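Local atomic coordinates of lasso peptide isopeptidase AtxE2 (Asticcacaulis excentricus, PDB entry 5TXC), a protein that hydrolyses the isopeptide bond of the lasso peptides astexin-2 and astexin-3, opening these threaded substrates into linear peptides. Residues N327-Y332 with T348-G353; R372-L377 with S385-P390; F416-L421 with S466-R471. All coordinates share one frame; numbering follows the deposited sequence.

In the fold
Contacts 1 and 2 belong to the beta-propeller part of this prolyl oligopeptidase relative, and contact 3 to its alpha/beta-hydrolase part. Contact 1 is buried and joins two successive four-stranded sheets; contact 2 lies within the second of these, on its outermost hairpin, and is only partly buried. The two touch through L351 and L377. Contact 3, also buried, pairs neighbouring strands of the hydrolase sheet and meets contact 1 where F416 packs on N327. Chemistry follows place: 327-332 with 348-353 has no hydrogen bond across it, 372-377 with 385-390 relies on backbone bonds and waters, and 416-421 with 466-471 combines sheet bonds with a ring stack and a water-linked polar cluster.

Contact 1 (N327-Y332 with T348-G353); sequences NEMALY and TGLLQG
The passage from one propeller sheet to the next is bridged here by M329, which reaches G349, L350 and L351 at the start of the next sheet; the two chain segments touch without a single hydrogen bond between them. With CG anti to its own carbonyl carbon (chi1 -60°) and the chain bent again at each later torsion, the M329 thioether curls over the backbone of 349-351. M329 CG rests close against the carbonyl of G349, 3.2 Å from G349 O. Its sulfur meets one methyl branch of L350 (M329 SD to L350 CD2, 3.8 Å), and the terminal methyl lies 3.6 Å from L351 N, M329 CE also touching L351 CB. G349 lies between strands 342-348 and 350-357, and at its backbone angles a CB would be jammed against T348 O. At the start of both segments, the T348 methyl faces two polar ends, with CG2 3.7 Å from N327 OD1 and 3.8 Å from E328 OE2. Those ends are engaged elsewhere: N327 bonds through ND2 to W324 O and through OD1 to R404, and E328 OE1 bonds to H346. N327 and E328 both pair with E322 in a classic beta bulge. M329 is further enclosed by L319 of strand 315-322 and W345 of strand 342-348, while L351 touches both W345 and, on strand 360-367, C363, at the seam of the two sheets.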
ATOM      1  N   ASN A 327     -13.776  -9.789   4.835  1.00 26.14           N
ATOM      2  CA  ASN A 327     -12.450 -10.396   4.911  1.00 26.14           C
ATOM      3  C   ASN A 327     -12.090 -11.252   3.709  1.00 26.92           C
ATOM      4  O   ASN A 327     -10.926 -11.659   3.613  1.00 29.33           O
ATOM      5  CB  ASN A 327     -12.284 -11.236   6.185  1.00 23.93           C
ATOM      6  CG  ASN A 327     -12.902 -12.613   6.077  1.00 23.09           C
ATOM      7  OD1 ASN A 327     -12.221 -13.596   5.814  1.00 28.32           O
ATOM      8  ND2 ASN A 327     -14.202 -12.693   6.311  1.00 30.64           N
ATOM      9  N   GLU A 328     -13.036 -11.609   2.832  1.00 31.27           N
ATOM     10  CA  GLU A 328     -12.714 -12.509   1.722  1.00 23.35           C
ATOM     11  C   GLU A 328     -12.926 -11.835   0.373  1.00 22.67           C
ATOM     12  O   GLU A 328     -13.671 -10.854   0.259  1.00 26.50           O
ATOM     13  CB  GLU A 328     -13.537 -13.804   1.786  1.00 25.15           C
ATOM     14  CG  GLU A 328     -13.177 -14.749   2.939  1.00 23.78           C
ATOM     15  CD  GLU A 328     -13.527 -16.186   2.612  1.00 29.19           C
ATOM     16  OE1 GLU A 328     -14.189 -16.392   1.568  1.00 27.95           O
ATOM     17  OE2 GLU A 328     -13.136 -17.105   3.383  1.00 30.96           O
ATOM     18  N   MET A 329     -12.272 -12.395  -0.652  1.00 25.09           N
ATOM     19  CA  MET A 329     -12.533 -12.090  -2.060  1.00 26.10           C
ATOM     20  C   MET A 329     -13.481 -13.149  -2.590  1.00 27.06           C
ATOM     21  O   MET A 329     -13.364 -14.320  -2.218  1.00 26.17           O
ATOM     22  CB  MET A 329     -11.258 -12.125  -2.922  1.00 27.47           C
ATOM     23  CG  MET A 329     -10.139 -11.149  -2.544  1.00 30.78           C
ATOM     24  SD  MET A 329     -10.458  -9.460  -3.100  1.00 40.93           S
ATOM     25  CE  MET A 329     -10.482  -9.757  -4.856  1.00 37.59           C
ATOM     26  N   ALA A 330     -14.378 -12.755  -3.498  1.00 24.86           N
ATOM     27  CA  ALA A 330     -15.293 -13.702  -4.123  1.00 26.30           C
ATOM     28  C   ALA A 330     -15.536 -13.332  -5.581  1.00 29.37           C
ATOM     29  O   ALA A 330     -15.667 -12.151  -5.916  1.00 26.43           O
ATOM     30  CB  ALA A 330     -16.625 -13.746  -3.387  1.00 25.42           C
ATOM     31  N   LEU A 331     -15.601 -14.349  -6.439  1.00 26.25           N
ATOM     32  CA  LEU A 331     -15.851 -14.185  -7.868  1.00 29.86           C
ATOM     33  C   LEU A 331     -17.213 -14.771  -8.220  1.00 27.95           C
ATOM     34  O   LEU A 331     -17.518 -15.911  -7.850  1.00 25.37           O
ATOM     35  CB  LEU A 331     -14.750 -14.865  -8.683  1.00 32.37           C
ATOM     36  CG  LEU A 331     -14.787 -14.852 -10.213  1.00 33.45           C
ATOM     37  CD1 LEU A 331     -14.886 -13.433 -10.801  1.00 33.10           C
ATOM     38  CD2 LEU A 331     -13.587 -15.593 -10.777  1.00 27.12           C
ATOM     39  N   TYR A 332     -18.027 -14.002  -8.943  1.00 27.89           N
ATOM     40  CA  TYR A 332     -19.371 -14.428  -9.316  1.00 29.36           C
ATOM     41  C   TYR A 332     -19.514 -14.549 -10.829  1.00 28.34           C
ATOM     42  O   TYR A 332     -18.914 -13.781 -11.591  1.00 30.07           O
ATOM     43  CB  TYR A 332     -20.418 -13.454  -8.769  1.00 30.21           C
ATOM     44  CG  TYR A 332     -20.602 -13.615  -7.288  1.00 33.35           C
ATOM     45  CD1 TYR A 332     -19.754 -12.971  -6.382  1.00 29.46           C
ATOM     46  CD2 TYR A 332     -21.603 -14.424  -6.789  1.00 30.68           C
ATOM     47  CE1 TYR A 332     -19.908 -13.137  -5.033  1.00 28.91           C
ATOM     48  CE2 TYR A 332     -21.767 -14.596  -5.442  1.00 31.77           C
ATOM     49  CZ  TYR A 332     -20.916 -13.959  -4.563  1.00 33.87           C
ATOM     50  OH  TYR A 332     -21.099 -14.130  -3.213  1.00 36.91           O
ATOM     51  N   THR A 348      -9.711 -15.989   1.259  1.00 26.78           N
ATOM     52  CA  THR A 348      -9.083 -14.860   1.912  1.00 25.78           C
ATOM     53  C   THR A 348      -7.941 -14.401   1.019  1.00 27.49           C
ATOM     54  O   THR A 348      -7.538 -15.115   0.098  1.00 29.93           O
ATOM     55  CB  THR A 348      -8.540 -15.243   3.298  1.00 30.53           C
ATOM     56  OG1 THR A 348      -7.545 -16.264   3.153  1.00 30.83           O
ATOM     57  CG2 THR A 348      -9.636 -15.751   4.236  1.00 24.61           C
ATOM     58  N   GLY A 349      -7.440 -13.191   1.268  1.00 24.83           N
ATOM     59  CA  GLY A 349      -6.372 -12.657   0.434  1.00 22.17           C
ATOM     60  C   GLY A 349      -6.828 -11.626  -0.585  1.00 28.66           C
ATOM     61  O   GLY A 349      -7.839 -10.956  -0.384  1.00 27.89           O
ATOM     62  N   LEU A 350      -6.093 -11.480  -1.682  1.00 27.49           N
ATOM     63  CA  LEU A 350      -6.408 -10.483  -2.679  1.00 27.65           C
ATOM     64  C   LEU A 350      -6.203 -11.111  -4.035  1.00 28.65           C
ATOM     65  O   LEU A 350      -5.393 -12.028  -4.186  1.00 31.00           O
ATOM     66  CB  LEU A 350      -5.529  -9.223  -2.589  1.00 30.87           C
ATOM     67  CG  LEU A 350      -5.997  -7.977  -1.835  1.00 39.72           C
ATOM     68  CD1 LEU A 350      -4.933  -6.862  -1.887  1.00 35.93           C
ATOM     69  CD2 LEU A 350      -7.321  -7.468  -2.362  1.00 36.19           C
ATOM     70  N   LEU A 351      -6.979 -10.638  -5.003  1.00 29.59           N
ATOM     71  CA  LEU A 351      -6.738 -10.866  -6.420  1.00 25.58           C
ATOM     72  C   LEU A 351      -6.471  -9.513  -7.052  1.00 28.93           C
ATOM     73  O   LEU A 351      -7.214  -8.565  -6.790  1.00 35.20           O
ATOM     74  CB  LEU A 351      -7.934 -11.513  -7.094  1.00 24.47           C
ATOM     75  CG  LEU A 351      -8.241 -12.980  -6.850  1.00 34.40           C
ATOM     76  CD1 LEU A 351      -9.459 -13.316  -7.664  1.00 31.85           C
ATOM     77  CD2 LEU A 351      -7.078 -13.879  -7.230  1.00 28.98           C
ATOM     78  N   GLN A 352      -5.409  -9.391  -7.843  1.00 26.34           N
ATOM     79  CA  GLN A 352      -5.064  -8.080  -8.388  1.00 28.05           C
ATOM     80  C   GLN A 352      -4.883  -8.094  -9.906  1.00 27.69           C
ATOM     81  O   GLN A 352      -4.299  -9.021 -10.468  1.00 29.26           O
ATOM     82  CB  GLN A 352      -3.809  -7.559  -7.706  1.00 29.15           C
ATOM     83  CG  GLN A 352      -4.013  -7.355  -6.206  1.00 33.15           C
ATOM     84  CD  GLN A 352      -2.899  -7.973  -5.379  1.00 30.29           C
ATOM     85  OE1 GLN A 352      -2.299  -8.962  -5.787  1.00 28.83           O
ATOM     86  NE2 GLN A 352      -2.629  -7.400  -4.209  1.00 25.04           N
ATOM     87  N   GLY A 353      -5.372  -7.044 -10.563  1.00 31.61           N
ATOM     88  CA  GLY A 353      -5.114  -6.811 -11.980  1.00 27.95           C
ATOM     89  C   GLY A 353      -5.637  -7.848 -12.949  1.00 28.20           C
ATOM     90  O   GLY A 353      -5.138  -7.932 -14.065  1.00 30.13           O
TER

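Contact 2 (R372-L377 with S385-P390); sequences RRLVTL and SPLYDP
R373 and P386 lie side by side, their side chains pointing the same way across the outermost hairpin, strands 373-378 and 384-388, of a four-stranded propeller sheet. R373 CG sits between the backbone N and the carbonyl carbon (chi1 55°), and from there the chain runs out extended to NE, bringing R373 NH1 to 3.8 Å from P386 CG. At its base R373 CB presses on the opposing backbone, 3.3 Å from Y388 O. One face of the guanidinium carries V375 CG2, offset toward the rim, and at its edge, in plane, lies a water that accepts from R373 NH1 at 2.9 Å. This water donates in turn to D389 OD2 at 3.1 Å, linking two groups whose charged atoms are not in contact. A second water joins R372 O to D389 OD1.

On the other side of the strand L374 and Y388 point to one face, L374 CB meeting Y388 CB at 3.8 Å, where V70 and F72 of strand 69-78 pack on L374. Between L374 and V375 the register slips by one residue, L387 and Y388 both facing L374 in a classic beta bulge: L374 O accepts from L387 N at 2.9 Å and from Y388 N at 3.0 Å. Both donors approach from the same face of the carbonyl plane, L387 N tilted 34° from it and Y388 N 48°. Beyond the bulge T376 and S385 exchange two backbone bonds.

R373 NE is held by Q365, and D389 OD1 also accepts from N391 N and OD2 from Q370. R373 and D389 are thus coupled through a water, without a direct salt bridge, and any charge attraction is probably modest; the five direct hydrogen bonds between the segments are all backbone to backbone.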
ATOM      1  N   ARG A 372       2.699 -12.428  -3.460  1.00 22.57           N
ATOM      2  CA  ARG A 372       2.033 -12.128  -4.721  1.00 27.28           C
ATOM      3  C   ARG A 372       2.590 -12.962  -5.862  1.00 27.60           C
ATOM      4  O   ARG A 372       3.789 -12.915  -6.159  1.00 29.02           O
ATOM      5  CB  ARG A 372       2.193 -10.646  -5.043  1.00 25.05           C
ATOM      6  CG  ARG A 372       1.154 -10.128  -6.006  1.00 28.81           C
ATOM      7  CD  ARG A 372       1.239  -8.608  -6.083  1.00 31.28           C
ATOM      8  NE  ARG A 372       0.862  -7.946  -4.845  1.00 24.54           N
ATOM      9  CZ  ARG A 372       1.196  -6.696  -4.554  1.00 30.23           C
ATOM     10  NH1 ARG A 372       1.922  -5.990  -5.407  1.00 26.76           N
ATOM     11  NH2 ARG A 372       0.818  -6.150  -3.408  1.00 34.09           N
ATOM     12  N   ARG A 373       1.712 -13.710  -6.514  1.00 27.67           N
ATOM     13  CA  ARG A 373       2.101 -14.573  -7.622  1.00 25.72           C
ATOM     14  C   ARG A 373       1.067 -14.430  -8.727  1.00 27.41           C
ATOM     15  O   ARG A 373       0.049 -13.755  -8.563  1.00 26.79           O
ATOM     16  CB  ARG A 373       2.208 -16.025  -7.177  1.00 27.08           C
ATOM     17  CG  ARG A 373       0.945 -16.475  -6.538  1.00 26.34           C
ATOM     18  CD  ARG A 373       0.797 -17.970  -6.535  1.00 28.99           C
ATOM     19  NE  ARG A 373      -0.447 -18.316  -5.862  1.00 29.92           N
ATOM     20  CZ  ARG A 373      -0.796 -19.550  -5.555  1.00 27.17           C
ATOM     21  NH1 ARG A 373       0.021 -20.548  -5.861  1.00 26.33           N
ATOM     22  NH2 ARG A 373      -1.953 -19.775  -4.937  1.00 27.30           N
ATOM     23  N   LEU A 374       1.386 -14.974  -9.897  1.00 28.16           N
ATOM     24  CA  LEU A 374       0.439 -15.046 -11.003  1.00 25.84           C
ATOM     25  C   LEU A 374      -0.312 -16.366 -10.999  1.00 28.68           C
ATOM     26  O   LEU A 374       0.256 -17.432 -10.717  1.00 29.10           O
ATOM     27  CB  LEU A 374       1.146 -14.844 -12.338  1.00 29.82           C
ATOM     28  CG  LEU A 374       0.873 -13.498 -12.983  1.00 31.98           C
ATOM     29  CD1 LEU A 374       1.222 -12.338 -12.068  1.00 24.32           C
ATOM     30  CD2 LEU A 374       1.682 -13.443 -14.254  1.00 29.81           C
ATOM     31  N   VAL A 375      -1.587 -16.296 -11.373  1.00 28.29           N
ATOM     32  CA  VAL A 375      -2.524 -17.388 -11.161  1.00 25.03           C
ATOM     33  C   VAL A 375      -3.544 -17.377 -12.293  1.00 30.52           C
ATOM     34  O   VAL A 375      -3.711 -16.376 -12.993  1.00 33.78           O
ATOM     35  CB  VAL A 375      -3.162 -17.201  -9.761  1.00 28.36           C
ATOM     36  CG1 VAL A 375      -4.651 -16.953  -9.818  1.00 28.75           C
ATOM     37  CG2 VAL A 375      -2.766 -18.309  -8.823  1.00 30.38           C
ATOM     38  N   THR A 376      -4.245 -18.497 -12.457  1.00 29.47           N
ATOM     39  CA  THR A 376      -5.355 -18.619 -13.397  1.00 30.30           C
ATOM     40  C   THR A 376      -6.612 -19.023 -12.628  1.00 33.99           C
ATOM     41  O   THR A 376      -6.563 -19.902 -11.760  1.00 34.16           O
ATOM     42  CB  THR A 376      -5.025 -19.671 -14.492  1.00 30.72           C
ATOM     43  OG1 THR A 376      -4.362 -19.030 -15.579  1.00 34.95           O
ATOM     44  CG2 THR A 376      -6.252 -20.355 -15.000  1.00 41.63           C
ATOM     45  N   LEU A 377      -7.738 -18.384 -12.940  1.00 30.02           N
ATOM     46  CA  LEU A 377      -9.026 -18.789 -12.396  1.00 32.71           C
ATOM     47  C   LEU A 377      -9.907 -19.280 -13.528  1.00 32.20           C
ATOM     48  O   LEU A 377     -10.116 -18.563 -14.511  1.00 34.02           O
ATOM     49  CB  LEU A 377      -9.719 -17.650 -11.652  1.00 34.70           C
ATOM     50  CG  LEU A 377      -9.361 -17.668 -10.172  1.00 34.90           C
ATOM     51  CD1 LEU A 377      -9.469 -16.299  -9.576  1.00 34.48           C
ATOM     52  CD2 LEU A 377     -10.253 -18.631  -9.437  1.00 40.41           C
ATOM     53  N   SER A 385      -5.408 -22.007 -10.304  1.00 34.66           N
ATOM     54  CA  SER A 385      -4.213 -22.780 -10.586  1.00 35.25           C
ATOM     55  C   SER A 385      -3.005 -21.864 -10.726  1.00 31.22           C
ATOM     56  O   SER A 385      -3.110 -20.789 -11.328  1.00 34.29           O
ATOM     57  CB  SER A 385      -4.389 -23.605 -11.871  1.00 34.96           C
ATOM     58  OG  SER A 385      -5.327 -24.653 -11.658  1.00 43.23           O
ATOM     59  N   PRO A 386      -1.855 -22.270 -10.198  1.00 31.76           N
ATOM     60  CA  PRO A 386      -0.649 -21.433 -10.298  1.00 30.46           C
ATOM     61  C   PRO A 386      -0.232 -21.234 -11.741  1.00 30.80           C
ATOM     62  O   PRO A 386      -0.316 -22.146 -12.560  1.00 39.99           O
ATOM     63  CB  PRO A 386       0.412 -22.229  -9.525  1.00 29.01           C
ATOM     64  CG  PRO A 386      -0.362 -23.172  -8.636  1.00 32.68           C
ATOM     65  CD  PRO A 386      -1.640 -23.484  -9.389  1.00 31.44           C
ATOM     66  N   LEU A 387       0.227 -20.025 -12.040  1.00 28.89           N
ATOM     67  CA  LEU A 387       0.822 -19.695 -13.328  1.00 29.31           C
ATOM     68  C   LEU A 387       2.289 -19.309 -13.178  1.00 30.04           C
ATOM     69  O   LEU A 387       3.137 -19.869 -13.870  1.00 28.90           O
ATOM     70  CB  LEU A 387       0.026 -18.568 -14.011  1.00 25.78           C
ATOM     71  CG  LEU A 387       0.494 -18.214 -15.425  1.00 30.83           C
ATOM     72  CD1 LEU A 387       0.295 -19.398 -16.349  1.00 29.02           C
ATOM     73  CD2 LEU A 387      -0.212 -16.986 -16.002  1.00 31.23           C
ATOM     74  N   TYR A 388       2.610 -18.324 -12.340  1.00 25.75           N
ATOM     75  CA  TYR A 388       3.989 -17.903 -12.161  1.00 26.32           C
ATOM     76  C   TYR A 388       4.192 -17.459 -10.714  1.00 30.71           C
ATOM     77  O   TYR A 388       3.432 -16.630 -10.203  1.00 27.48           O
ATOM     78  CB  TYR A 388       4.356 -16.767 -13.120  1.00 28.91           C
ATOM     79  CG  TYR A 388       5.806 -16.375 -12.988  1.00 31.87           C
ATOM     80  CD1 TYR A 388       6.787 -17.099 -13.642  1.00 31.48           C
ATOM     81  CD2 TYR A 388       6.201 -15.319 -12.186  1.00 29.81           C
ATOM     82  CE1 TYR A 388       8.115 -16.778 -13.514  1.00 31.76           C
ATOM     83  CE2 TYR A 388       7.546 -14.988 -12.052  1.00 29.36           C
ATOM     84  CZ  TYR A 388       8.493 -15.730 -12.718  1.00 31.41           C
ATOM     85  OH  TYR A 388       9.831 -15.425 -12.613  1.00 42.55           O
ATOM     86  N   ASP A 389       5.228 -17.979 -10.070  1.00 27.57           N
ATOM     87  CA  ASP A 389       5.555 -17.613  -8.691  1.00 32.79           C
ATOM     88  C   ASP A 389       7.018 -17.214  -8.731  1.00 29.37           C
ATOM     89  O   ASP A 389       7.882 -18.072  -9.004  1.00 29.94           O
ATOM     90  CB  ASP A 389       5.321 -18.755  -7.696  1.00 30.06           C
ATOM     91  CG  ASP A 389       5.319 -18.281  -6.222  1.00 32.33           C
ATOM     92  OD1 ASP A 389       5.869 -17.199  -5.915  1.00 32.05           O
ATOM     93  OD2 ASP A 389       4.740 -18.993  -5.369  1.00 30.59           O
ATOM     94  N   PRO A 390       7.343 -15.937  -8.543  1.00 29.91           N
ATOM     95  CA  PRO A 390       8.747 -15.517  -8.597  1.00 26.04           C
ATOM     96  C   PRO A 390       9.517 -15.831  -7.326  1.00 28.11           C
ATOM     97  O   PRO A 390      10.708 -15.532  -7.269  1.00 31.64           O
ATOM     98  CB  PRO A 390       8.656 -14.000  -8.826  1.00 26.95           C
ATOM     99  CG  PRO A 390       7.270 -13.599  -8.404  1.00 25.63           C
ATOM    100  CD  PRO A 390       6.444 -14.843  -8.144  1.00 28.84           C
TER
HETATM  101  O   HOH W   1       5.435 -14.916  -4.737  1.00 25.25           O
HETATM  102  O   HOH W   2       2.798 -21.030  -6.607  1.00 32.95           O

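Contact 3 (F416-L421 with S466-R471); sequences FSDLVL and SFHSPR
The rings of F416 and H468 form an offset stack, centroids 4.5 Å apart and planes at 21°. F416 CZ lies over one face of the imidazole, 3.5 Å from H468 CG, and H468 CB sits over the phenyl face in a CH-pi contact. At the imidazole edge, in plane, a water stands 2.6 Å from H468 NE2. It donates to D418 OD2 and bonds S466 OG, while the D418 carboxylate, turned perpendicular to the ring, is also salt-bridged to R404. S466 OG reaches this water because it lies opposite the backbone N (chi1 -177°). Strands 414-421 and 463-467 are antiparallel neighbours in the mixed alpha/beta-hydrolase sheet, where D418 and S466 form a hydrogen-bonded pair (S466 N to D418 O, 2.8 Å). S417 OG, on the other face, donates to F416 O at 2.7 Å and accepts from H468 N at 3.3 Å. An alanine at S417 removes the hydroxyl, which would probably leave H468 N without this acceptor and F416 O without this donor. F467 packs on L503 and L506 of helix 494-512, and the H468 side chain lies about 4 Å from that of Y438, which stabilises the alkoxide intermediate.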
ATOM      1  N   PHE A 416     -11.974  -8.361  11.705  1.00 22.18           N
ATOM      2  CA  PHE A 416     -11.105  -9.522  11.554  1.00 23.95           C
ATOM      3  C   PHE A 416      -9.644  -9.106  11.709  1.00 24.49           C
ATOM      4  O   PHE A 416      -9.291  -7.936  11.598  1.00 25.55           O
ATOM      5  CB  PHE A 416     -11.311 -10.230  10.220  1.00 24.84           C
ATOM      6  CG  PHE A 416     -10.529  -9.647   9.089  1.00 23.55           C
ATOM      7  CD1 PHE A 416     -11.013  -8.563   8.386  1.00 24.23           C
ATOM      8  CD2 PHE A 416      -9.327 -10.222   8.692  1.00 25.19           C
ATOM      9  CE1 PHE A 416     -10.313  -8.027   7.327  1.00 24.03           C
ATOM     10  CE2 PHE A 416      -8.617  -9.690   7.640  1.00 27.04           C
ATOM     11  CZ  PHE A 416      -9.103  -8.585   6.962  1.00 25.44           C
ATOM     12  N   SER A 417      -8.802 -10.100  11.957  1.00 22.48           N
ATOM     13  CA  SER A 417      -7.363  -9.970  12.095  1.00 20.30           C
ATOM     14  C   SER A 417      -6.794 -11.383  12.043  1.00 25.49           C
ATOM     15  O   SER A 417      -7.528 -12.363  12.183  1.00 28.82           O
ATOM     16  CB  SER A 417      -6.985  -9.272  13.414  1.00 22.95           C
ATOM     17  OG  SER A 417      -7.168  -7.865  13.313  1.00 25.17           O
ATOM     18  N   ASP A 418      -5.494 -11.486  11.814  1.00 27.88           N
ATOM     19  CA  ASP A 418      -4.809 -12.777  11.776  1.00 26.93           C
ATOM     20  C   ASP A 418      -3.835 -12.905  12.942  1.00 27.09           C
ATOM     21  O   ASP A 418      -3.107 -11.961  13.271  1.00 31.07           O
ATOM     22  CB  ASP A 418      -4.074 -12.940  10.453  1.00 29.42           C
ATOM     23  CG  ASP A 418      -5.037 -13.027   9.272  1.00 31.00           C
ATOM     24  OD1 ASP A 418      -5.830 -13.978   9.204  1.00 29.63           O
ATOM     25  OD2 ASP A 418      -5.026 -12.110   8.429  1.00 29.00           O
ATOM     26  N   LEU A 419      -3.830 -14.075  13.563  1.00 26.51           N
ATOM     27  CA  LEU A 419      -2.909 -14.413  14.632  1.00 22.59           C
ATOM     28  C   LEU A 419      -1.813 -15.270  14.037  1.00 26.20           C
ATOM     29  O   LEU A 419      -2.104 -16.254  13.357  1.00 27.51           O
ATOM     30  CB  LEU A 419      -3.609 -15.178  15.751  1.00 28.26           C
ATOM     31  CG  LEU A 419      -2.741 -15.768  16.887  1.00 29.85           C
ATOM     32  CD1 LEU A 419      -2.134 -14.681  17.804  1.00 24.52           C
ATOM     33  CD2 LEU A 419      -3.523 -16.800  17.701  1.00 26.86           C
ATOM     34  N   VAL A 420      -0.562 -14.867  14.243  1.00 26.41           N
ATOM     35  CA  VAL A 420       0.580 -15.597  13.705  1.00 24.23           C
ATOM     36  C   VAL A 420       1.353 -16.148  14.897  1.00 26.86           C
ATOM     37  O   VAL A 420       1.719 -15.394  15.803  1.00 25.75           O
ATOM     38  CB  VAL A 420       1.454 -14.698  12.808  1.00 22.52           C
ATOM     39  CG1 VAL A 420       2.561 -15.498  12.125  1.00 23.99           C
ATOM     40  CG2 VAL A 420       0.609 -14.017  11.743  1.00 24.59           C
ATOM     41  N   LEU A 421       1.563 -17.461  14.916  1.00 24.77           N
ATOM     42  CA  LEU A 421       2.225 -18.097  16.038  1.00 27.67           C
ATOM     43  C   LEU A 421       3.548 -18.721  15.607  1.00 26.17           C
ATOM     44  O   LEU A 421       3.667 -19.198  14.472  1.00 29.91           O
ATOM     45  CB  LEU A 421       1.347 -19.173  16.690  1.00 23.59           C
ATOM     46  CG  LEU A 421       0.108 -18.751  17.494  1.00 28.76           C
ATOM     47  CD1 LEU A 421      -0.663 -19.979  17.919  1.00 27.44           C
ATOM     48  CD2 LEU A 421       0.415 -17.895  18.710  1.00 22.99           C
ATOM     49  N   SER A 466      -1.726  -9.473  13.248  1.00 22.58           N
ATOM     50  CA  SER A 466      -1.799  -8.683  12.024  1.00 24.16           C
ATOM     51  C   SER A 466      -3.186  -8.034  12.045  1.00 27.36           C
ATOM     52  O   SER A 466      -4.210  -8.699  11.874  1.00 26.61           O
ATOM     53  CB  SER A 466      -1.544  -9.578  10.810  1.00 22.18           C
ATOM     54  OG  SER A 466      -1.528  -8.866   9.595  1.00 23.54           O
ATOM     55  N   PHE A 467      -3.223  -6.746  12.349  1.00 23.39           N
ATOM     56  CA  PHE A 467      -4.442  -6.063  12.750  1.00 21.81           C
ATOM     57  C   PHE A 467      -5.003  -5.275  11.581  1.00 23.76           C
ATOM     58  O   PHE A 467      -4.303  -4.443  11.006  1.00 25.47           O
ATOM     59  CB  PHE A 467      -4.150  -5.123  13.930  1.00 21.31           C
ATOM     60  CG  PHE A 467      -5.273  -4.178  14.259  1.00 22.30           C
ATOM     61  CD1 PHE A 467      -6.442  -4.637  14.851  1.00 22.02           C
ATOM     62  CD2 PHE A 467      -5.154  -2.828  13.990  1.00 21.69           C
ATOM     63  CE1 PHE A 467      -7.478  -3.772  15.164  1.00 16.86           C
ATOM     64  CE2 PHE A 467      -6.176  -1.967  14.283  1.00 25.57           C
ATOM     65  CZ  PHE A 467      -7.351  -2.447  14.888  1.00 24.92           C
ATOM     66  N   HIS A 468      -6.281  -5.480  11.283  1.00 24.07           N
ATOM     67  CA  HIS A 468      -6.965  -4.756  10.211  1.00 22.87           C
ATOM     68  C   HIS A 468      -7.990  -3.884  10.894  1.00 22.13           C
ATOM     69  O   HIS A 468      -8.940  -4.398  11.487  1.00 21.21           O
ATOM     70  CB  HIS A 468      -7.625  -5.723   9.233  1.00 20.97           C
ATOM     71  CG  HIS A 468      -6.640  -6.549   8.467  1.00 30.98           C
ATOM     72  ND1 HIS A 468      -6.233  -6.229   7.188  1.00 29.30           N
ATOM     73  CD2 HIS A 468      -5.931  -7.653   8.824  1.00 31.21           C
ATOM     74  CE1 HIS A 468      -5.335  -7.112   6.782  1.00 31.53           C
ATOM     75  NE2 HIS A 468      -5.133  -7.986   7.753  1.00 32.14           N
ATOM     76  N   SER A 469      -7.773  -2.581  10.876  1.00 24.39           N
ATOM     77  CA  SER A 469      -8.687  -1.718  11.610  1.00 27.63           C
ATOM     78  C   SER A 469     -10.071  -1.798  10.973  1.00 26.95           C
ATOM     79  O   SER A 469     -10.187  -1.790   9.745  1.00 30.89           O
ATOM     80  CB  SER A 469      -8.185  -0.274  11.666  1.00 24.73           C
ATOM     81  OG  SER A 469      -7.951   0.216  10.385  1.00 30.97           O
ATOM     82  N   PRO A 470     -11.126  -1.925  11.768  1.00 24.59           N
ATOM     83  CA  PRO A 470     -12.474  -2.052  11.212  1.00 25.74           C
ATOM     84  C   PRO A 470     -13.013  -0.713  10.727  1.00 28.82           C
ATOM     85  O   PRO A 470     -12.494   0.354  11.045  1.00 34.78           O
ATOM     86  CB  PRO A 470     -13.289  -2.534  12.409  1.00 28.87           C
ATOM     87  CG  PRO A 470     -12.585  -1.889  13.593  1.00 25.85           C
ATOM     88  CD  PRO A 470     -11.123  -1.924  13.243  1.00 24.11           C
ATOM     89  N   ARG A 471     -14.126  -0.793  10.007  1.00 25.93           N
ATOM     90  CA  ARG A 471     -14.846   0.401   9.594  1.00 28.71           C
ATOM     91  C   ARG A 471     -15.148   1.280  10.797  1.00 29.83           C
ATOM     92  O   ARG A 471     -15.383   0.790  11.904  1.00 33.53           O
ATOM     93  CB  ARG A 471     -16.158   0.008   8.929  1.00 28.74           C
ATOM     94  CG  ARG A 471     -15.981  -0.640   7.591  1.00 29.86           C
ATOM     95  CD  ARG A 471     -17.322  -0.884   6.932  1.00 33.56           C
ATOM     96  NE  ARG A 471     -18.138   0.320   6.815  1.00 34.83           N
ATOM     97  CZ  ARG A 471     -19.385   0.312   6.353  1.00 41.15           C
ATOM     98  NH1 ARG A 471     -19.920  -0.837   5.982  1.00 45.13           N
ATOM     99  NH2 ARG A 471     -20.090   1.437   6.249  1.00 38.73           N
TER
HETATM  100  O   HOH W   3     -11.411  -5.767  10.569  1.00 26.77           O
HETATM  101  O   HOH W   4      -3.509 -10.014   8.162  1.00 31.91           O